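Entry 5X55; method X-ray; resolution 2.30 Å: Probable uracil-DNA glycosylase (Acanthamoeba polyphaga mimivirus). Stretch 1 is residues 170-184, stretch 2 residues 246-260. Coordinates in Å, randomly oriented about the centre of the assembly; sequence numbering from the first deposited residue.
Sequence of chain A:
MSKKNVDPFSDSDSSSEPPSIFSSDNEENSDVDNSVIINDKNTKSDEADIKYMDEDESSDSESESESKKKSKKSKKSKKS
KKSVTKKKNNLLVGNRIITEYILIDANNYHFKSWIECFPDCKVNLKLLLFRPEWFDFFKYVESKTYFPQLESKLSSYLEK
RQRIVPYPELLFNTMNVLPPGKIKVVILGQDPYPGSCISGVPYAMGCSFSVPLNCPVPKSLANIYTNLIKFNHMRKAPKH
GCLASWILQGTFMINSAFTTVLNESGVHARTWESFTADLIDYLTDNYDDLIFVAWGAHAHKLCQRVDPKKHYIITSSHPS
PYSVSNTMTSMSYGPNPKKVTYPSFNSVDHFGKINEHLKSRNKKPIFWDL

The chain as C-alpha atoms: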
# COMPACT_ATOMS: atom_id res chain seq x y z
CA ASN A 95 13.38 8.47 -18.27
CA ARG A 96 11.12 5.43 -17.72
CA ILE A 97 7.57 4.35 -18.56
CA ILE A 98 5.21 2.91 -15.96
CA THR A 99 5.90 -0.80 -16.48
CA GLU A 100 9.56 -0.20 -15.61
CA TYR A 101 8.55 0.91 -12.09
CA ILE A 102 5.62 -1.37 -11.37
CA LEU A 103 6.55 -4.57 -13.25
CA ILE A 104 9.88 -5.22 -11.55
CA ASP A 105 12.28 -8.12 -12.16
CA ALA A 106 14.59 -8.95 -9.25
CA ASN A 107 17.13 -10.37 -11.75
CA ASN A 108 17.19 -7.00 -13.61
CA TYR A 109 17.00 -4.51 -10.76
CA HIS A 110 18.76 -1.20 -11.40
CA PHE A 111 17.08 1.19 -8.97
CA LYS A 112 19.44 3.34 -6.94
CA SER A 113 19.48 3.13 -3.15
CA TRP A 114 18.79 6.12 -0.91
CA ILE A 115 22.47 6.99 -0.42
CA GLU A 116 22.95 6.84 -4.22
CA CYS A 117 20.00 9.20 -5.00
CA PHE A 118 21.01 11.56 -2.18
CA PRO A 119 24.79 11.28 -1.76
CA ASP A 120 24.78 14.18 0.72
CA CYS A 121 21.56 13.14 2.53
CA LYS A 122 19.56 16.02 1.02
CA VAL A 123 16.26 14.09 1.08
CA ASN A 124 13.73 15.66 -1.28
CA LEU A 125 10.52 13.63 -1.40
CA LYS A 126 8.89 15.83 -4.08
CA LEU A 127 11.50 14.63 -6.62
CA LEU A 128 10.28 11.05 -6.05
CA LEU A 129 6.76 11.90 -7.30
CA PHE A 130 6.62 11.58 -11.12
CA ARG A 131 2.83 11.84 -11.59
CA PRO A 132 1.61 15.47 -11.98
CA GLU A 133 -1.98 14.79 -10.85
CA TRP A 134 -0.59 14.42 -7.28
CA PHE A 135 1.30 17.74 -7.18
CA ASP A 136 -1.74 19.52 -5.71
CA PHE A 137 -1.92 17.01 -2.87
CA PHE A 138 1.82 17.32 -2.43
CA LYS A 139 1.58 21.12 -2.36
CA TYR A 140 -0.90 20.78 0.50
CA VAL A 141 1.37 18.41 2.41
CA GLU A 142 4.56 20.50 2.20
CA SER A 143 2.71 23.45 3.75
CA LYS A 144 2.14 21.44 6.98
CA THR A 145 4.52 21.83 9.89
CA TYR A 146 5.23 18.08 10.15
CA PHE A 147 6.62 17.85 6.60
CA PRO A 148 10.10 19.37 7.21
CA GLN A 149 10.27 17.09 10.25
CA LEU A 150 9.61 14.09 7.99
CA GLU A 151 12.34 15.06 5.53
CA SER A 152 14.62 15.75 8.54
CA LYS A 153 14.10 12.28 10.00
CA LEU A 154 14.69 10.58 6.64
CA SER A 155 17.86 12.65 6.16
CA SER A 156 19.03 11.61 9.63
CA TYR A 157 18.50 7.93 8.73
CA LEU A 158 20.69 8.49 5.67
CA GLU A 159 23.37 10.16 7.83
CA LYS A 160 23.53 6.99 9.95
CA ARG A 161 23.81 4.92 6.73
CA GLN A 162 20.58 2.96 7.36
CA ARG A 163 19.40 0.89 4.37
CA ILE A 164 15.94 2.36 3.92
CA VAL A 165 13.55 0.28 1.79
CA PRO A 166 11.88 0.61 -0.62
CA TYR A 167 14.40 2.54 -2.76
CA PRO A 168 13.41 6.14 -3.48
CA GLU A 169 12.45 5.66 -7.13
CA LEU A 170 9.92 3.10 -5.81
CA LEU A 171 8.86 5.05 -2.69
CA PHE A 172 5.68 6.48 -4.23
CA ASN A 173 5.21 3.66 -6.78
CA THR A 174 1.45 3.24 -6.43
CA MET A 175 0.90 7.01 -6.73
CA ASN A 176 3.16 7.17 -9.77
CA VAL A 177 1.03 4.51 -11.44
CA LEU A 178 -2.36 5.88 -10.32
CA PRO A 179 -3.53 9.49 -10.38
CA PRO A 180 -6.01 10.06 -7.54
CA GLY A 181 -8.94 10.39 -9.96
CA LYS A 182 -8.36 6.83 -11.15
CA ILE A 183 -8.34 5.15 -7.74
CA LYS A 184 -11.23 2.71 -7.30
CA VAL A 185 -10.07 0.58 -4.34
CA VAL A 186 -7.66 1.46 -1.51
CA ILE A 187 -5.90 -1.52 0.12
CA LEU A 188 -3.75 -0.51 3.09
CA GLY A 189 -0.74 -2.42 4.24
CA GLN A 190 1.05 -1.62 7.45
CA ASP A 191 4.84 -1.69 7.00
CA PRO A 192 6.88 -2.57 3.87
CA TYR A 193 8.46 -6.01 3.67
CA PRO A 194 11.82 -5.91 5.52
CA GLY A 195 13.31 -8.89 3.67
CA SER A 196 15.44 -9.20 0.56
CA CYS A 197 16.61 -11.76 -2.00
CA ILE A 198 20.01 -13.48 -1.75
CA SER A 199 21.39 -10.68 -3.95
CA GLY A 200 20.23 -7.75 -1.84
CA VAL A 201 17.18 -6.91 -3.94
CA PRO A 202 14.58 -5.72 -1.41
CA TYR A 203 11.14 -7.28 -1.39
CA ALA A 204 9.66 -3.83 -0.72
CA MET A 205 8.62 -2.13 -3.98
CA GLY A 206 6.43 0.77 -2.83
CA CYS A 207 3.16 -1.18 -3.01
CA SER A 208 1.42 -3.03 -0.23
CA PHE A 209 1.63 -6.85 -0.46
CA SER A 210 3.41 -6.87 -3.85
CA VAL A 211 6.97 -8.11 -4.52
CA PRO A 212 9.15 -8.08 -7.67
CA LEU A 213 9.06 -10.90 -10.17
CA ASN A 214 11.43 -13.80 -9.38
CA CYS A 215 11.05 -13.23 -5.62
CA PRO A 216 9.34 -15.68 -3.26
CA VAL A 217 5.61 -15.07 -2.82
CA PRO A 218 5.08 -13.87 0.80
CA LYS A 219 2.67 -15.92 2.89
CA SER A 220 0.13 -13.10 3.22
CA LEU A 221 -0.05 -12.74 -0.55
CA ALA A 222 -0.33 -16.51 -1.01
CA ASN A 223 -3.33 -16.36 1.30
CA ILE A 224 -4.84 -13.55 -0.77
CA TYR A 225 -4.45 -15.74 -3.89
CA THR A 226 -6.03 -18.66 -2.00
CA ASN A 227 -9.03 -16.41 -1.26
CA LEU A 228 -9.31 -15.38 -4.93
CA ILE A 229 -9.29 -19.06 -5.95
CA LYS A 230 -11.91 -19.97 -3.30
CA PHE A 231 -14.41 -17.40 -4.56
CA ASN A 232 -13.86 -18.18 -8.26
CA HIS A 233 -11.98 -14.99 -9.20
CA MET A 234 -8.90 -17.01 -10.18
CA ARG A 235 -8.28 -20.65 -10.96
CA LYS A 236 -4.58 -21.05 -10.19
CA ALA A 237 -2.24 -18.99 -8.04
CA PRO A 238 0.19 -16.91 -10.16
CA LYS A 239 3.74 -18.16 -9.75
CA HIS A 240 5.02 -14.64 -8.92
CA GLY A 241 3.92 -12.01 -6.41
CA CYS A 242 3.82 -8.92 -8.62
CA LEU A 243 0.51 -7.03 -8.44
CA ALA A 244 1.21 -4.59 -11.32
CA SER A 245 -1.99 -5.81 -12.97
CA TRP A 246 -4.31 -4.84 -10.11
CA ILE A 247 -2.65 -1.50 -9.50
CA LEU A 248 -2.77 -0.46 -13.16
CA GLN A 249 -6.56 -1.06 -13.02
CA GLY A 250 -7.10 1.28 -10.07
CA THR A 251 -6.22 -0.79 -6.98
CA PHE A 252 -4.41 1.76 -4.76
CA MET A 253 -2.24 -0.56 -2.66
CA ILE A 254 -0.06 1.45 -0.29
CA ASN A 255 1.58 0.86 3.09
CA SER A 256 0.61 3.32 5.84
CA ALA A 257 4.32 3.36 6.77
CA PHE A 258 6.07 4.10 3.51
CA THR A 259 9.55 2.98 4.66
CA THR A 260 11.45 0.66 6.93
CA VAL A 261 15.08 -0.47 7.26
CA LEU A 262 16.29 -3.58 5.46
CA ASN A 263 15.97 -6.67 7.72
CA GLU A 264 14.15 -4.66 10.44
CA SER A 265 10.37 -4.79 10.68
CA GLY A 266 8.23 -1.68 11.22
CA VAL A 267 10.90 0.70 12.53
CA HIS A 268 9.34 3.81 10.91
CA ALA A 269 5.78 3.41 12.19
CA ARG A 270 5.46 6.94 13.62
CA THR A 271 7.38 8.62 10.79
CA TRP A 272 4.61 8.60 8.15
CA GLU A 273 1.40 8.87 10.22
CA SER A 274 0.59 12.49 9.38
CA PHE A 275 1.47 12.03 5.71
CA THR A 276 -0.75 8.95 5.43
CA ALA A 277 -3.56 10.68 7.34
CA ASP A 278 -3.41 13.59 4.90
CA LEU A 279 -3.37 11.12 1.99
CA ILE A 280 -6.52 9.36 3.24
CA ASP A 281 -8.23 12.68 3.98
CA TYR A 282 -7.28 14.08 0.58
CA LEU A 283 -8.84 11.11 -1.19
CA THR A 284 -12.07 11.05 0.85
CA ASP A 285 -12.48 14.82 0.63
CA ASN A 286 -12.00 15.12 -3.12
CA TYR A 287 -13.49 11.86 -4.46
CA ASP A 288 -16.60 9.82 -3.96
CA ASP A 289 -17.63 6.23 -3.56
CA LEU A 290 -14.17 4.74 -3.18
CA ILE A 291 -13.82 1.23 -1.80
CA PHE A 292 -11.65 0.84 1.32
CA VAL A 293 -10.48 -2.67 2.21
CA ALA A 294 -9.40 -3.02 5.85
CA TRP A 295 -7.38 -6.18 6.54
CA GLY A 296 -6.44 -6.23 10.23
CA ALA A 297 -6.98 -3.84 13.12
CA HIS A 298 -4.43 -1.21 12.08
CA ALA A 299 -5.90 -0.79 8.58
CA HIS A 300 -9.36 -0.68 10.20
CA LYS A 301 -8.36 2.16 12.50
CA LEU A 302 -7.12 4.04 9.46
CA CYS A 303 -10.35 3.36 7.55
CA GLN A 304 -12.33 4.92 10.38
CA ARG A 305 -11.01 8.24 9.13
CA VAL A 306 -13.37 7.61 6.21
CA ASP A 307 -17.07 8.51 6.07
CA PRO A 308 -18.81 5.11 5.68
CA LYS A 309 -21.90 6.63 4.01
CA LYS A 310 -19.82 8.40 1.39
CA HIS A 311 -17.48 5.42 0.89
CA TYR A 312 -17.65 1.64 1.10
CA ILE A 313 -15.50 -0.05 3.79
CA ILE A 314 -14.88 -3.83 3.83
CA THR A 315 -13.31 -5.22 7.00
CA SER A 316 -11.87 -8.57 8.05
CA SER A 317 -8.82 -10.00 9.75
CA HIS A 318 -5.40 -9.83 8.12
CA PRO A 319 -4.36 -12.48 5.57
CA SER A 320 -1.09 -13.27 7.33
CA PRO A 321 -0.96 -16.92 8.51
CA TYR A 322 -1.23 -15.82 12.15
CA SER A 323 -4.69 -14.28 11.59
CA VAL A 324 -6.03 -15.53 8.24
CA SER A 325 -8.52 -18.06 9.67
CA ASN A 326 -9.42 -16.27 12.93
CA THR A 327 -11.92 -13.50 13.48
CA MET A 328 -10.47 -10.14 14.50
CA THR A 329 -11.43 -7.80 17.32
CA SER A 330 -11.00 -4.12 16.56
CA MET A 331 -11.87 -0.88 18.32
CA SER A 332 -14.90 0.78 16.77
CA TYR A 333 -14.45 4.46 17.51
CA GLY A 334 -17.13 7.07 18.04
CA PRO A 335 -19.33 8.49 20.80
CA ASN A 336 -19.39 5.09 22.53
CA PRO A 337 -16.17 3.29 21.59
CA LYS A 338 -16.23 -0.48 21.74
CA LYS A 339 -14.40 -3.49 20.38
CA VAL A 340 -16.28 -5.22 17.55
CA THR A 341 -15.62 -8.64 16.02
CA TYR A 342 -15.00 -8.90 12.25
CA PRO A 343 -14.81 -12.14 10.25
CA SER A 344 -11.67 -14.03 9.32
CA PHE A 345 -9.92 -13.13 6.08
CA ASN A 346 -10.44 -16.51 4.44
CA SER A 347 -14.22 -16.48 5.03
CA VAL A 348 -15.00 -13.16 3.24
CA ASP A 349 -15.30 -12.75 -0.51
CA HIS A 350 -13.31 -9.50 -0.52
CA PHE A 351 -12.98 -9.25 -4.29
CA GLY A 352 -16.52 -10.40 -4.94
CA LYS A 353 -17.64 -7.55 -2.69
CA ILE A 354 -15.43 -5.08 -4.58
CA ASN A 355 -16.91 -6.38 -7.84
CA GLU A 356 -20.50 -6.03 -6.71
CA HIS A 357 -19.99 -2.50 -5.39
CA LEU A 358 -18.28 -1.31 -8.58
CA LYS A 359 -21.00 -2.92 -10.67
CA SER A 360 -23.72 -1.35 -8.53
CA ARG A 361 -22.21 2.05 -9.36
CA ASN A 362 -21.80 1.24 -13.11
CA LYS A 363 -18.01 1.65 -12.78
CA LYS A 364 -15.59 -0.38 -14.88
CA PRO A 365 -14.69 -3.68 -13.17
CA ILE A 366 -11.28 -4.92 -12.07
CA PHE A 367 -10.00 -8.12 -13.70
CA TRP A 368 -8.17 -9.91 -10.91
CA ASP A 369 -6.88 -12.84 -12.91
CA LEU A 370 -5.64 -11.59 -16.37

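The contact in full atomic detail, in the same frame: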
# COMPACT_ATOMS: atom_id res chain seq x y z
N LEU A 170 11.12 3.91 -6.03
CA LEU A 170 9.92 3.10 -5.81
C LEU A 170 9.07 3.60 -4.64
O LEU A 170 7.98 3.05 -4.42
CB LEU A 170 10.31 1.65 -5.56
CG LEU A 170 11.16 1.03 -6.66
CD1 LEU A 170 11.52 -0.39 -6.27
CD2 LEU A 170 10.36 1.07 -7.95
N LEU A 171 9.53 4.62 -3.91
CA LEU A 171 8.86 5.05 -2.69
C LEU A 171 7.38 5.34 -2.90
O LEU A 171 6.53 4.96 -2.08
CB LEU A 171 9.56 6.30 -2.15
CG LEU A 171 8.91 6.88 -0.89
CD1 LEU A 171 9.01 5.86 0.23
CD2 LEU A 171 9.55 8.20 -0.51
N PHE A 172 7.05 6.05 -3.97
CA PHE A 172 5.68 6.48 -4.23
C PHE A 172 5.10 5.72 -5.43
O PHE A 172 4.29 6.27 -6.18
CB PHE A 172 5.64 7.99 -4.46
CG PHE A 172 5.93 8.82 -3.23
CD1 PHE A 172 5.34 8.53 -2.01
CD2 PHE A 172 6.79 9.91 -3.31
CE1 PHE A 172 5.61 9.31 -0.87
CE2 PHE A 172 7.07 10.70 -2.19
CZ PHE A 172 6.46 10.40 -0.95
N ASN A 173 5.51 4.46 -5.59
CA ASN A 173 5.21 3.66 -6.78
C ASN A 173 3.73 3.65 -7.12
O ASN A 173 3.34 3.89 -8.28
CB ASN A 173 5.71 2.23 -6.55
CG ASN A 173 6.23 1.59 -7.80
OD1 ASN A 173 6.37 2.23 -8.84
ND2 ASN A 173 6.56 0.31 -7.70
N THR A 174 2.88 3.34 -6.14
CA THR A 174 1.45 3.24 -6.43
C THR A 174 0.88 4.58 -6.88
O THR A 174 0.02 4.62 -7.77
CB THR A 174 0.69 2.73 -5.21
OG1 THR A 174 1.30 1.51 -4.77
CG2 THR A 174 -0.75 2.42 -5.59
N MET A 175 1.35 5.68 -6.30
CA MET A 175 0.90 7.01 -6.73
C MET A 175 1.44 7.36 -8.11
O MET A 175 0.77 8.07 -8.87
CB MET A 175 1.33 8.08 -5.72
CG MET A 175 0.65 7.90 -4.34
SD MET A 175 1.48 8.66 -2.93
CE MET A 175 1.23 10.40 -3.31
N ASN A 176 2.64 6.90 -8.44
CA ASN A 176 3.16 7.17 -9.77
C ASN A 176 2.43 6.38 -10.83
O ASN A 176 2.32 6.84 -11.98
CB ASN A 176 4.67 6.91 -9.79
CG ASN A 176 5.45 7.98 -9.03
OD1 ASN A 176 5.09 9.16 -9.10
ND2 ASN A 176 6.49 7.59 -8.29
N VAL A 177 1.89 5.21 -10.48
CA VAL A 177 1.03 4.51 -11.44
C VAL A 177 -0.35 5.16 -11.51
O VAL A 177 -0.89 5.35 -12.59
CB VAL A 177 0.91 3.01 -11.10
CG1 VAL A 177 -0.09 2.36 -12.04
CG2 VAL A 177 2.25 2.32 -11.20
N LEU A 178 -0.94 5.52 -10.37
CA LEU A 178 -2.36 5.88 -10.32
C LEU A 178 -2.59 7.32 -9.92
O LEU A 178 -2.40 7.66 -8.73
CB LEU A 178 -3.11 5.00 -9.33
CG LEU A 178 -3.67 3.68 -9.81
CD1 LEU A 178 -4.45 3.04 -8.65
CD2 LEU A 178 -4.55 3.95 -11.02
N PRO A 179 -3.03 8.19 -10.82
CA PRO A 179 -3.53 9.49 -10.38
C PRO A 179 -4.71 9.31 -9.46
O PRO A 179 -5.45 8.31 -9.54
CB PRO A 179 -3.92 10.18 -11.70
CG PRO A 179 -4.04 9.09 -12.69
CD PRO A 179 -3.08 8.04 -12.28
N PRO A 180 -4.93 10.25 -8.53
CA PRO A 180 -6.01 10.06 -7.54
C PRO A 180 -7.38 9.86 -8.16
O PRO A 180 -8.19 9.09 -7.64
CB PRO A 180 -5.95 11.34 -6.69
CG PRO A 180 -5.15 12.32 -7.48
CD PRO A 180 -4.24 11.54 -8.39
N GLY A 181 -7.65 10.52 -9.29
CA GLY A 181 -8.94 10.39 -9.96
C GLY A 181 -9.20 9.03 -10.56
O GLY A 181 -10.32 8.77 -11.00
N LYS A 182 -8.20 8.16 -10.60
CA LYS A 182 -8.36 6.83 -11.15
C LYS A 182 -8.37 5.75 -10.09
O LYS A 182 -8.51 4.58 -10.42
CB LYS A 182 -7.25 6.57 -12.17
CG LYS A 182 -7.24 7.65 -13.25
CD LYS A 182 -8.39 7.39 -14.22
CE LYS A 182 -7.98 6.43 -15.31
NZ LYS A 182 -8.89 5.24 -15.46
N ILE A 183 -8.23 6.12 -8.82
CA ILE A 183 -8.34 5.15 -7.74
C ILE A 183 -9.77 4.65 -7.66
O ILE A 183 -10.72 5.44 -7.62
CB ILE A 183 -7.90 5.79 -6.41
CG1 ILE A 183 -6.39 6.01 -6.42
CG2 ILE A 183 -8.35 4.94 -5.24
CD1 ILE A 183 -5.94 7.12 -5.49
N LYS A 184 -9.94 3.32 -7.61
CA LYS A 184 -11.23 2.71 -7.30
C LYS A 184 -11.26 1.99 -5.96
O LYS A 184 -12.31 1.96 -5.33
CB LYS A 184 -11.62 1.71 -8.39
CG LYS A 184 -11.63 2.31 -9.77
CD LYS A 184 -11.17 1.28 -10.76
CE LYS A 184 -12.27 0.83 -11.67
NZ LYS A 184 -11.68 0.13 -12.88
N TRP A 246 -3.24 -5.43 -10.91
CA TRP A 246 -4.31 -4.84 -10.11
C TRP A 246 -4.13 -3.35 -9.97
O TRP A 246 -5.11 -2.59 -10.01
CB TRP A 246 -4.35 -5.49 -8.72
CG TRP A 246 -4.56 -6.95 -8.71
CD1 TRP A 246 -4.85 -7.75 -9.79
CD2 TRP A 246 -4.49 -7.81 -7.58
NE1 TRP A 246 -4.96 -9.05 -9.39
CE2 TRP A 246 -4.74 -9.12 -8.03
CE3 TRP A 246 -4.23 -7.60 -6.22
CZ2 TRP A 246 -4.73 -10.21 -7.17
CZ3 TRP A 246 -4.23 -8.68 -5.36
CH2 TRP A 246 -4.47 -9.98 -5.84
N ILE A 247 -2.90 -2.90 -9.77
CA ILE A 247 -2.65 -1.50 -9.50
C ILE A 247 -2.92 -0.67 -10.74
O ILE A 247 -3.52 0.41 -10.66
CB ILE A 247 -1.23 -1.31 -8.96
CG1 ILE A 247 -1.07 -2.05 -7.63
CG2 ILE A 247 -0.85 0.19 -8.84
CD1 ILE A 247 0.37 -2.30 -7.29
N LEU A 248 -2.51 -1.18 -11.91
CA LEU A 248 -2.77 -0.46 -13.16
C LEU A 248 -4.26 -0.26 -13.41
O LEU A 248 -4.64 0.70 -14.10
CB LEU A 248 -2.13 -1.21 -14.32
CG LEU A 248 -0.61 -1.10 -14.39
CD1 LEU A 248 0.01 -2.32 -15.06
CD2 LEU A 248 -0.21 0.20 -15.11
N GLN A 249 -5.11 -1.12 -12.86
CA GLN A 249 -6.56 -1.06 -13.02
C GLN A 249 -7.25 -0.30 -11.90
O GLN A 249 -8.48 -0.37 -11.77
CB GLN A 249 -7.15 -2.46 -13.13
CG GLN A 249 -6.65 -3.29 -14.34
CD GLN A 249 -7.17 -4.71 -14.32
OE1 GLN A 249 -8.35 -4.97 -14.59
NE2 GLN A 249 -6.31 -5.65 -13.93
N GLY A 250 -6.50 0.43 -11.07
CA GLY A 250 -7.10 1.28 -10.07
C GLY A 250 -7.12 0.74 -8.65
O GLY A 250 -7.83 1.30 -7.81
N THR A 251 -6.35 -0.31 -8.35
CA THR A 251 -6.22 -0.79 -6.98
C THR A 251 -5.06 -0.04 -6.32
O THR A 251 -3.89 -0.28 -6.63
CB THR A 251 -6.01 -2.30 -6.94
OG1 THR A 251 -6.87 -2.93 -7.89
CG2 THR A 251 -6.36 -2.83 -5.55
N PHE A 252 -5.39 0.87 -5.40
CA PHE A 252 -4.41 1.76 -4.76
C PHE A 252 -3.86 1.06 -3.52
O PHE A 252 -4.38 1.19 -2.41
CB PHE A 252 -5.06 3.09 -4.41
CG PHE A 252 -4.11 4.17 -3.95
CD1 PHE A 252 -3.23 4.77 -4.84
CD2 PHE A 252 -4.15 4.63 -2.64
CE1 PHE A 252 -2.38 5.79 -4.43
CE2 PHE A 252 -3.30 5.65 -2.22
CZ PHE A 252 -2.41 6.24 -3.12
N MET A 253 -2.78 0.31 -3.70
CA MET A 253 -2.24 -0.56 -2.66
C MET A 253 -1.00 0.11 -2.10
O MET A 253 0.07 0.01 -2.69
CB MET A 253 -1.92 -1.94 -3.22
CG MET A 253 -3.06 -2.60 -4.00
SD MET A 253 -2.64 -4.28 -4.53
CE MET A 253 -2.61 -5.09 -2.91
N ILE A 254 -1.16 0.77 -0.96
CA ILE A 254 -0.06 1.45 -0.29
C ILE A 254 0.11 0.89 1.12
O ILE A 254 -0.80 0.28 1.69
CB ILE A 254 -0.28 2.98 -0.22
CG1 ILE A 254 -1.59 3.27 0.52
CG2 ILE A 254 -0.31 3.59 -1.61
CD1 ILE A 254 -1.72 4.70 0.98
N ASN A 255 1.29 1.13 1.69
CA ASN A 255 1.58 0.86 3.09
C ASN A 255 1.45 2.16 3.89
O ASN A 255 1.96 3.20 3.47
CB ASN A 255 2.98 0.28 3.24
CG ASN A 255 3.11 -1.11 2.64
OD1 ASN A 255 2.29 -1.98 2.91
ND2 ASN A 255 4.15 -1.33 1.84
N SER A 256 0.76 2.11 5.04
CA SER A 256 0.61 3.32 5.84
C SER A 256 1.95 3.85 6.35
O SER A 256 2.10 5.06 6.57
CB SER A 256 -0.34 3.04 7.01
OG SER A 256 0.17 1.99 7.82
N ALA A 257 2.93 2.97 6.56
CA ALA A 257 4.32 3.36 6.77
C ALA A 257 5.06 3.15 5.46
O ALA A 257 5.27 2.01 5.03
CB ALA A 257 4.97 2.55 7.89
N PHE A 258 5.50 4.24 4.84
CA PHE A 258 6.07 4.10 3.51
C PHE A 258 7.48 3.51 3.50
O PHE A 258 7.92 3.07 2.43
CB PHE A 258 6.05 5.45 2.79
CG PHE A 258 4.70 5.81 2.22
CD1 PHE A 258 3.64 6.13 3.05
CD2 PHE A 258 4.49 5.79 0.85
CE1 PHE A 258 2.40 6.46 2.52
CE2 PHE A 258 3.25 6.11 0.32
CZ PHE A 258 2.20 6.45 1.15
N THR A 259 8.18 3.48 4.63
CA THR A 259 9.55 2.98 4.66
C THR A 259 9.78 2.08 5.86
O THR A 259 9.05 2.11 6.85
CB THR A 259 10.58 4.12 4.70
OG1 THR A 259 10.30 4.96 5.83
CG2 THR A 259 10.51 4.95 3.43
N THR A 260 10.83 1.27 5.77
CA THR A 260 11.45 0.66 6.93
C THR A 260 12.94 0.55 6.64
O THR A 260 13.45 1.15 5.69
CB THR A 260 10.77 -0.67 7.28
OG1 THR A 260 11.24 -1.13 8.55
CG2 THR A 260 10.98 -1.74 6.20

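Two hydrogen bonds anchor the contact between the segments. Thr174, on the short helix 173-177, donates from OG1 to Met253 O (2.8 Å), giving its buried hydroxyl a backbone partner on the strand. Lys184 N donates to Gly250 O at 2.9 Å with a nearly straight N-H...O angle of 165°, joining the two backbones where they run closest. The Lys184 side chain adds a weak hydrogen bond from NZ to Gln249 O (3.4 Å). Gly250 adopts positive phi (101°), and its CA lies 3.6 Å from Lys182 O; a CB here would clash with that oxygen and with Lys184 CD.

Around these bonds the packing is apolar. Phe252 points toward stretch 1 and has the largest covered area of any residue in the contact. Ile183 CD1 sits over one face of its ring, 3.8 Å from the Phe252 ring centroid, while Met175 CG approaches the ring edge, 3.7 Å from Phe252 CZ. Leu178 CD1 reaches Gly250 CA at 3.5 Å. Val177 CG1 touches Ile247 CG2 (3.9 Å) and Leu248 CD2 (3.8 Å). Farther along, Phe258 packs obliquely against Phe172, their planes at 68°, and Leu171 CD1 meets Thr259 CG2 at 3.6 Å.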